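Local coordinates for protein L-ornithine 5-monooxygenase (Pseudomonas aeruginosa, PDB 3S5W) that hydroxylates the side-chain amine of L-ornithine with FAD, NADPH and molecular oxygen, the first step towards the hydroxamate groups of the siderophore pyoverdin, at residues 38-43 and 427-432. Numbering follows the deposited sequence.
Sequences FGPSNI and TLLSVL. With FAD (flavin-adenine dinucleotide), chain C; ONH (N~5~-hydroxy-L-ornithine), chain E.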
ATOM      1  N   PHE A  38      -9.719   3.747   6.058  1.00 22.78           N
ATOM      2  CA  PHE A  38     -10.149   2.547   6.761  1.00 23.15           C
ATOM      3  C   PHE A  38      -9.630   1.327   5.992  1.00 23.42           C
ATOM      4  O   PHE A  38     -10.380   0.393   5.695  1.00 24.51           O
ATOM      5  CB  PHE A  38     -11.683   2.495   6.935  1.00 22.65           C
ATOM      6  CG  PHE A  38     -12.129   1.635   8.106  1.00 22.40           C
ATOM      7  CD1 PHE A  38     -11.431   1.683   9.327  1.00 25.15           C
ATOM      8  CD2 PHE A  38     -13.233   0.793   7.999  1.00 22.64           C
ATOM      9  CE1 PHE A  38     -11.830   0.927  10.424  1.00 24.75           C
ATOM     10  CE2 PHE A  38     -13.653   0.016   9.097  1.00 22.36           C
ATOM     11  CZ  PHE A  38     -12.935   0.081  10.311  1.00 23.49           C
ATOM     12  N   GLY A  39      -8.348   1.376   5.638  1.00 23.53           N
ATOM     13  CA  GLY A  39      -7.645   0.189   5.126  1.00 23.16           C
ATOM     14  C   GLY A  39      -7.145  -0.661   6.296  1.00 22.58           C
ATOM     15  O   GLY A  39      -7.463  -0.384   7.473  1.00 22.51           O
ATOM     16  N   PRO A  40      -6.320  -1.689   5.997  1.00 22.30           N
ATOM     17  CA  PRO A  40      -5.828  -2.593   7.027  1.00 21.81           C
ATOM     18  C   PRO A  40      -5.268  -1.917   8.276  1.00 21.86           C
ATOM     19  O   PRO A  40      -5.536  -2.385   9.373  1.00 22.12           O
ATOM     20  CB  PRO A  40      -4.739  -3.412   6.297  1.00 22.65           C
ATOM     21  CG  PRO A  40      -5.233  -3.459   4.851  1.00 22.01           C
ATOM     22  CD  PRO A  40      -6.024  -2.166   4.630  1.00 22.53           C
ATOM     23  N   SER A  41      -4.518  -0.818   8.130  1.00 22.16           N
ATOM     24  CA  SER A  41      -3.943  -0.178   9.320  1.00 22.73           C
ATOM     25  C   SER A  41      -5.040   0.250  10.307  1.00 23.30           C
ATOM     26  O   SER A  41      -4.953  -0.003  11.503  1.00 22.84           O
ATOM     27  CB  SER A  41      -3.082   1.030   8.940  1.00 22.83           C
ATOM     28  OG  SER A  41      -1.857   0.592   8.403  1.00 24.96           O
ATOM     29  N   ASN A  42      -6.053   0.936   9.798  1.00 22.97           N
ATOM     30  CA  ASN A  42      -7.079   1.449  10.685  1.00 23.50           C
ATOM     31  C   ASN A  42      -8.138   0.426  11.046  1.00 23.25           C
ATOM     32  O   ASN A  42      -8.725   0.522  12.112  1.00 24.63           O
ATOM     33  CB  ASN A  42      -7.666   2.754  10.157  1.00 24.05           C
ATOM     34  CG  ASN A  42      -6.743   3.953  10.424  1.00 25.28           C
ATOM     35  OD1 ASN A  42      -5.776   3.866  11.193  1.00 26.96           O
ATOM     36  ND2 ASN A  42      -7.067   5.077   9.818  1.00 26.97           N
ATOM     37  N   ILE A  43      -8.354  -0.570  10.192  1.00 23.09           N
ATOM     38  CA  ILE A  43      -9.228  -1.692  10.572  1.00 22.96           C
ATOM     39  C   ILE A  43      -8.574  -2.422  11.761  1.00 22.90           C
ATOM     40  O   ILE A  43      -9.235  -2.718  12.751  1.00 22.45           O
ATOM     41  CB  ILE A  43      -9.482  -2.682   9.394  1.00 22.29           C
ATOM     42  CG1 ILE A  43     -10.154  -1.983   8.209  1.00 24.26           C
ATOM     43  CG2 ILE A  43     -10.359  -3.804   9.859  1.00 23.02           C
ATOM     44  CD1 ILE A  43     -10.144  -2.750   6.866  1.00 20.82           C
ATOM     45  N   THR A 427       5.216  -0.329   6.029  1.00 24.04           N
ATOM     46  CA  THR A 427       4.201  -0.166   4.973  1.00 23.76           C
ATOM     47  C   THR A 427       3.416  -1.442   4.638  1.00 23.97           C
ATOM     48  O   THR A 427       2.657  -1.451   3.665  1.00 25.29           O
ATOM     49  CB  THR A 427       4.844   0.311   3.658  1.00 24.68           C
ATOM     50  OG1 THR A 427       5.679  -0.728   3.125  1.00 26.11           O
ATOM     51  CG2 THR A 427       5.657   1.604   3.900  1.00 25.17           C
ATOM     52  N   LEU A 428       3.611  -2.506   5.419  1.00 22.13           N
ATOM     53  CA  LEU A 428       3.065  -3.835   5.039  1.00 22.37           C
ATOM     54  C   LEU A 428       1.982  -4.277   6.006  1.00 21.96           C
ATOM     55  O   LEU A 428       1.576  -3.517   6.892  1.00 20.84           O
ATOM     56  CB  LEU A 428       4.202  -4.877   5.005  1.00 21.95           C
ATOM     57  CG  LEU A 428       5.390  -4.587   4.084  1.00 23.32           C
ATOM     58  CD1 LEU A 428       6.436  -5.696   4.222  1.00 26.00           C
ATOM     59  CD2 LEU A 428       4.959  -4.457   2.627  1.00 20.67           C
ATOM     60  N   LEU A 429       1.500  -5.511   5.837  1.00 22.15           N
ATOM     61  CA  LEU A 429       0.590  -6.118   6.837  1.00 22.66           C
ATOM     62  C   LEU A 429       1.335  -6.696   8.045  1.00 22.37           C
ATOM     63  O   LEU A 429       0.708  -7.054   9.044  1.00 22.40           O
ATOM     64  CB  LEU A 429      -0.229  -7.250   6.175  1.00 21.88           C
ATOM     65  CG  LEU A 429      -1.109  -6.835   5.025  1.00 23.41           C
ATOM     66  CD1 LEU A 429      -1.567  -8.060   4.228  1.00 24.24           C
ATOM     67  CD2 LEU A 429      -2.337  -6.011   5.549  1.00 23.64           C
ATOM     68  N   SER A 430       2.675  -6.774   7.952  1.00 21.61           N
ATOM     69  CA  SER A 430       3.516  -7.566   8.860  1.00 21.79           C
ATOM     70  C   SER A 430       3.316  -7.447  10.382  1.00 21.43           C
ATOM     71  O   SER A 430       3.317  -8.450  11.110  1.00 20.26           O
ATOM     72  CB  SER A 430       5.027  -7.381   8.497  1.00 20.60           C
ATOM     73  OG  SER A 430       5.238  -7.561   7.097  1.00 22.83           O
ATOM     74  N   VAL A 431       3.183  -6.218  10.863  1.00 22.12           N
ATOM     75  CA  VAL A 431       3.122  -6.003  12.312  1.00 22.64           C
ATOM     76  C   VAL A 431       1.823  -5.289  12.738  1.00 23.48           C
ATOM     77  O   VAL A 431       1.747  -4.788  13.847  1.00 24.07           O
ATOM     78  CB  VAL A 431       4.345  -5.235  12.878  1.00 23.13           C
ATOM     79  CG1 VAL A 431       5.645  -6.041  12.717  1.00 22.05           C
ATOM     80  CG2 VAL A 431       4.487  -3.825  12.229  1.00 23.21           C
ATOM     81  N   LEU A 432       0.818  -5.277  11.872  1.00 23.07           N
ATOM     82  CA  LEU A 432      -0.408  -4.542  12.149  1.00 24.49           C
ATOM     83  C   LEU A 432      -1.033  -4.882  13.506  1.00 25.13           C
ATOM     84  O   LEU A 432      -1.418  -3.968  14.214  1.00 25.87           O
ATOM     85  CB  LEU A 432      -1.416  -4.674  11.014  1.00 25.10           C
ATOM     86  CG  LEU A 432      -1.046  -4.009   9.670  1.00 25.73           C
ATOM     87  CD1 LEU A 432      -2.275  -4.005   8.843  1.00 25.31           C
ATOM     88  CD2 LEU A 432      -0.538  -2.598   9.834  1.00 29.59           C
TER
HETATM   89  PA  FAD C 450      -4.108   1.303   2.499  1.00 23.63           P
HETATM   90  O1A FAD C 450      -3.453   1.898   1.310  1.00 19.77           O
HETATM   91  O2A FAD C 450      -4.483  -0.183   2.370  1.00 19.53           O
HETATM   92  O5B FAD C 450      -5.467   2.124   2.846  1.00 23.66           O
HETATM   93  C5B FAD C 450      -5.449   3.532   2.815  1.00 21.39           C
HETATM   94  C4B FAD C 450      -6.913   3.931   2.754  1.00 23.22           C
HETATM   95  O4B FAD C 450      -6.970   5.328   2.855  1.00 26.67           O
HETATM   96  C3B FAD C 450      -7.518   3.567   1.402  1.00 23.62           C
HETATM   97  O3B FAD C 450      -8.633   2.718   1.588  1.00 24.22           O
HETATM   98  C2B FAD C 450      -7.914   4.914   0.783  1.00 24.49           C
HETATM   99  O2B FAD C 450      -9.195   4.870   0.164  1.00 27.34           O
HETATM  100  C1B FAD C 450      -7.989   5.802   1.988  1.00 25.52           C
HETATM  101  N9A FAD C 450      -7.656   7.205   1.764  1.00 27.25           N
HETATM  102  C8A FAD C 450      -6.522   7.735   1.158  1.00 30.44           C
HETATM  103  N7A FAD C 450      -6.606   9.096   1.249  1.00 29.15           N
HETATM  104  C5A FAD C 450      -7.749   9.407   1.918  1.00 28.77           C
HETATM  105  C6A FAD C 450      -8.319  10.626   2.285  1.00 30.58           C
HETATM  106  N6A FAD C 450      -7.611  11.764   2.198  1.00 28.73           N
HETATM  107  N1A FAD C 450      -9.532  10.607   2.969  1.00 28.54           N
HETATM  108  C2A FAD C 450     -10.174   9.433   3.307  1.00 27.82           C
HETATM  109  N3A FAD C 450      -9.607   8.215   2.944  1.00 25.41           N
HETATM  110  C4A FAD C 450      -8.415   8.219   2.259  1.00 28.24           C
HETATM  111  N1  FAD C 450       1.407  -5.856   2.036  1.00 22.48           N
HETATM  112  C2  FAD C 450       1.594  -7.144   2.521  1.00 25.26           C
HETATM  113  O2  FAD C 450       1.972  -7.321   3.668  1.00 23.60           O
HETATM  114  N3  FAD C 450       1.358  -8.240   1.719  1.00 25.57           N
HETATM  115  C4  FAD C 450       0.918  -8.096   0.426  1.00 28.10           C
HETATM  116  O4  FAD C 450       0.675  -9.113  -0.245  1.00 26.10           O
HETATM  117  C4X FAD C 450       0.741  -6.794  -0.080  1.00 25.20           C
HETATM  118  N5  FAD C 450       0.317  -6.612  -1.389  1.00 26.11           N
HETATM  119  C5X FAD C 450       0.155  -5.331  -1.890  1.00 27.52           C
HETATM  120  C6  FAD C 450      -0.273  -5.162  -3.215  1.00 29.83           C
HETATM  121  C7  FAD C 450      -0.445  -3.891  -3.746  1.00 29.86           C
HETATM  122  C7M FAD C 450      -0.897  -3.788  -5.181  1.00 32.40           C
HETATM  123  C8  FAD C 450      -0.160  -2.782  -2.958  1.00 28.19           C
HETATM  124  C8M FAD C 450      -0.326  -1.379  -3.465  1.00 31.03           C
HETATM  125  C9  FAD C 450       0.264  -2.937  -1.642  1.00 26.97           C
HETATM  126  C9A FAD C 450       0.410  -4.213  -1.081  1.00 26.84           C
HETATM  127  N10 FAD C 450       0.839  -4.390   0.240  1.00 23.80           N
HETATM  128  C10 FAD C 450       1.019  -5.680   0.725  1.00 24.18           C
HETATM  129  C1' FAD C 450       1.184  -3.237   1.131  1.00 23.37           C
HETATM  130  C2' FAD C 450      -0.031  -2.432   1.635  1.00 23.22           C
HETATM  131  O2' FAD C 450       0.501  -1.124   1.868  1.00 24.65           O
HETATM  132  C3' FAD C 450      -0.544  -3.035   2.935  1.00 24.06           C
HETATM  133  O3' FAD C 450      -0.922  -4.416   2.775  1.00 23.72           O
HETATM  134  C4' FAD C 450      -1.793  -2.284   3.461  1.00 22.97           C
HETATM  135  O4' FAD C 450      -2.731  -2.135   2.402  1.00 23.37           O
HETATM  136  C5' FAD C 450      -1.489  -0.934   4.162  1.00 23.29           C
HETATM  137  O5' FAD C 450      -2.650  -0.570   4.884  1.00 26.29           O
HETATM  138  P   FAD C 450      -3.061   0.968   5.180  1.00 24.11           P
HETATM  139  O1P FAD C 450      -4.428   0.895   5.813  1.00 22.80           O
HETATM  140  O2P FAD C 450      -1.939   1.573   5.979  1.00 20.51           O
HETATM  141  O3P FAD C 450      -3.136   1.620   3.726  1.00 21.18           O
HETATM  142  C   ONH E 445       6.782 -10.868   6.027  1.00 25.05           C
HETATM  143  N   ONH E 445       8.215 -11.303   4.070  1.00 22.25           N
HETATM  144  O   ONH E 445       6.809 -12.126   6.170  1.00 24.14           O
HETATM  145  CA  ONH E 445       7.382 -10.297   4.773  1.00 23.88           C
HETATM  146  CB  ONH E 445       6.272  -9.719   3.887  1.00 23.66           C
HETATM  147  CD  ONH E 445       5.812  -8.489   1.804  1.00 26.13           C
HETATM  148  NE  ONH E 445       6.481  -7.883   0.681  1.00 26.18           N
HETATM  149  CG  ONH E 445       6.908  -9.056   2.676  1.00 23.28           C
HETATM  150  OZ  ONH E 445       5.738  -7.678  -0.460  1.00 41.06           O
HETATM  151  OXT ONH E 445       6.289 -10.061   6.865  1.00 24.62           O
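Pro40 and Leu429 meet through single methylene and methyl groups, CB of Pro40 lying 3.6 Å from CD2 of Leu429, and the same Pro40 CB also receives CD1 of Leu432. The other branch of Leu432, CD2, comes up to Ser41 OG at 3.7 Å. The direct contact is small and made by van der Waals packing, and FAD does most of the joining. Segment 38-43 completes the glycine-rich turn from strand 30-36 into helix 40-56 of a Rossmann-type dinucleotide-binding fold, with Gly39, whose carbonyl accepts from Ile43 N, as N-cap. The first turn of that helix meets the flavin-side phosphate: Ser41 N donates to O1P (2.9 Å, 156° at the hydrogen), while Ser41 OG donates to O2P over 2.6 Å. With chi1 at -75°, OG stands beside its own backbone N, which lets one residue grip two oxygens of the same phosphate. Segment 427-432 holds the ribityl chain and the pyrimidine edge of the flavin. Leu429 N gives a nearly straight bond to flavin O2 (2.9 Å, 166°), and Thr427 O accepts from the ribityl O2'. One residue after Leu429, Ser430 OG donates to carboxylate OXT of the hydroxyornithine product at 2.7 Å. Leu428 packs CD1 on product CG and CD2 towards flavin N1. In the second shell, Arg435 of helix 432-447 hydrogen-bonds Ser41 OG, Leu133 and Tyr70 pack on Pro40, and Phe129 touches Leu429. The N-terminus of helix 40-56 probably eases the pyrophosphate charge, and the amide at O2 would stabilise negative charge on the N1-C2=O2 edge of reduced flavin.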